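Local coordinates for putative exported protein (Bacteroides fragilis, PDB 3FZX) that is of unknown function but binds calcium and probably binds a lipid or other hydrophobic ligand, at residues Y24-K29 and K205-Y210. Sequence-based numbering, arbitrary orientation.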
# COMPACT_ATOMS: atom_id res chain seq x y z
N TYR A 24 -2.37 25.60 -5.11
CA TYR A 24 -1.89 26.94 -5.42
C TYR A 24 -0.36 27.07 -5.41
O TYR A 24 0.32 26.36 -4.65
CB TYR A 24 -2.46 27.97 -4.40
CG TYR A 24 -3.97 27.93 -4.28
CD1 TYR A 24 -4.77 28.69 -5.13
CD2 TYR A 24 -4.59 27.14 -3.29
CE1 TYR A 24 -6.17 28.64 -5.04
CE2 TYR A 24 -5.97 27.11 -3.18
CZ TYR A 24 -6.76 27.86 -4.06
OH TYR A 24 -8.13 27.80 -4.00
N THR A 25 0.15 28.00 -6.23
CA THR A 25 1.53 28.46 -6.18
C THR A 25 1.64 29.33 -4.93
O THR A 25 0.62 29.79 -4.35
CB THR A 25 1.97 29.32 -7.44
OG1 THR A 25 1.39 30.65 -7.40
CG2 THR A 25 1.62 28.63 -8.75
N ALA A 26 2.88 29.57 -4.53
CA ALA A 26 3.19 30.45 -3.40
C ALA A 26 2.61 31.83 -3.57
O ALA A 26 2.46 32.53 -2.60
CB ALA A 26 4.72 30.57 -3.21
N ASP A 27 2.34 32.24 -4.81
CA ASP A 27 1.69 33.53 -5.09
C ASP A 27 0.16 33.50 -5.20
O ASP A 27 -0.45 34.49 -5.60
CB ASP A 27 2.34 34.18 -6.32
CG ASP A 27 3.71 34.75 -6.01
OD1 ASP A 27 3.96 35.13 -4.83
OD2 ASP A 27 4.55 34.83 -6.93
N GLY A 28 -0.43 32.38 -4.81
CA GLY A 28 -1.88 32.24 -4.70
C GLY A 28 -2.61 31.89 -5.98
O GLY A 28 -3.85 31.89 -6.01
N LYS A 29 -1.85 31.59 -7.04
CA LYS A 29 -2.47 31.21 -8.31
C LYS A 29 -2.87 29.75 -8.28
O LYS A 29 -2.09 28.90 -7.86
CB LYS A 29 -1.52 31.45 -9.48
CG LYS A 29 -2.15 31.11 -10.82
CD LYS A 29 -1.33 31.62 -11.95
CE LYS A 29 -2.03 31.38 -13.27
NZ LYS A 29 -1.29 32.06 -14.35
N LYS A 205 12.90 27.86 4.00
CA LYS A 205 11.65 28.32 4.64
C LYS A 205 10.85 29.23 3.71
O LYS A 205 10.07 30.06 4.16
CB LYS A 205 11.89 29.01 6.01
CG LYS A 205 12.82 28.24 6.96
CD LYS A 205 13.07 29.00 8.26
CE LYS A 205 14.45 28.69 8.87
NZ LYS A 205 14.93 29.82 9.73
N GLU A 206 11.02 29.03 2.41
CA GLU A 206 10.30 29.78 1.40
C GLU A 206 9.15 28.92 0.92
O GLU A 206 9.38 27.79 0.44
CB GLU A 206 11.22 30.09 0.23
CG GLU A 206 12.38 31.04 0.59
CD GLU A 206 13.51 31.07 -0.44
OE1 GLU A 206 13.68 30.09 -1.21
OE2 GLU A 206 14.26 32.06 -0.46
N LEU A 207 7.94 29.47 1.02
CA LEU A 207 6.73 28.79 0.56
C LEU A 207 6.83 28.41 -0.92
O LEU A 207 7.15 29.22 -1.77
CB LEU A 207 5.50 29.67 0.82
CG LEU A 207 4.11 29.09 0.47
CD1 LEU A 207 3.83 27.83 1.26
CD2 LEU A 207 2.99 30.14 0.69
N GLN A 208 6.60 27.14 -1.20
CA GLN A 208 6.62 26.61 -2.55
C GLN A 208 5.20 26.42 -3.10
O GLN A 208 4.96 26.59 -4.29
CB GLN A 208 7.33 25.26 -2.54
CG GLN A 208 8.74 25.38 -1.98
CD GLN A 208 9.61 26.23 -2.88
OE1 GLN A 208 10.10 27.30 -2.49
NE2 GLN A 208 9.76 25.79 -4.12
N SER A 209 4.25 26.09 -2.24
CA SER A 209 2.91 25.77 -2.69
C SER A 209 2.04 25.47 -1.49
O SER A 209 2.52 25.38 -0.34
CB SER A 209 2.91 24.54 -3.61
OG SER A 209 3.65 23.48 -3.02
N TYR A 210 0.74 25.38 -1.76
CA TYR A 210 -0.19 25.00 -0.74
C TYR A 210 -1.51 24.56 -1.37
O TYR A 210 -1.79 24.87 -2.55
CB TYR A 210 -0.39 26.14 0.25
CG TYR A 210 -1.04 27.38 -0.30
CD1 TYR A 210 -0.27 28.35 -0.94
CD2 TYR A 210 -2.40 27.62 -0.14
CE1 TYR A 210 -0.83 29.48 -1.42
CE2 TYR A 210 -3.00 28.78 -0.64
CZ TYR A 210 -2.19 29.70 -1.27
OH TYR A 210 -2.69 30.83 -1.79
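Tyr24 and Tyr210 project from the same face of the sheet, and the fit between them rests on an offset rather than a full stack. The ring planes are tilted by only 24°, yet their centroids are 5.1 Å apart, so the rings scarcely overlap. What sits over the face of the Tyr210 ring is instead the CB of Tyr24, 3.8 Å from the centroid and displaced toward the rim, a CH-pi contact. Beyond it, Tyr24 CD2 touches Tyr210 CE2 at 3.5 Å. CG of Tyr210 stands between its own backbone N and carbonyl carbon (chi1 65°), and farther out on the same ring CE1 meets Thr25 O at an oblique angle.

Beneath the rings the backbones form an antiparallel hydrogen-bonded pair, Tyr24 N to Tyr210 O at 2.7 Å and Tyr210 N to Tyr24 O at 3.1 Å. Because strands 18-25 and 207-217 are the first and last of the chain's antiparallel sheet, this pairing helps close it into the barrel. On the other flank of 207-217, a classic beta bulge sets both Gln208 and Ser209 opposite Gln200 of strand 194-202, and Gln200 OE1 also bonds Ser209 OG.

A type I turn from Thr25 to Gly28 leads on toward strand 30-44 and brings Gly28 CA to 3.3 Å from Tyr210 OH. Asp27 N, inside the turn, and Lys29 N, just after it, each make a weak hydrogen bond to Thr25 OG1. Ala26 CB, meanwhile, lies 3.1 Å from the backbone O of Leu207, with Leu207 CG a little farther off.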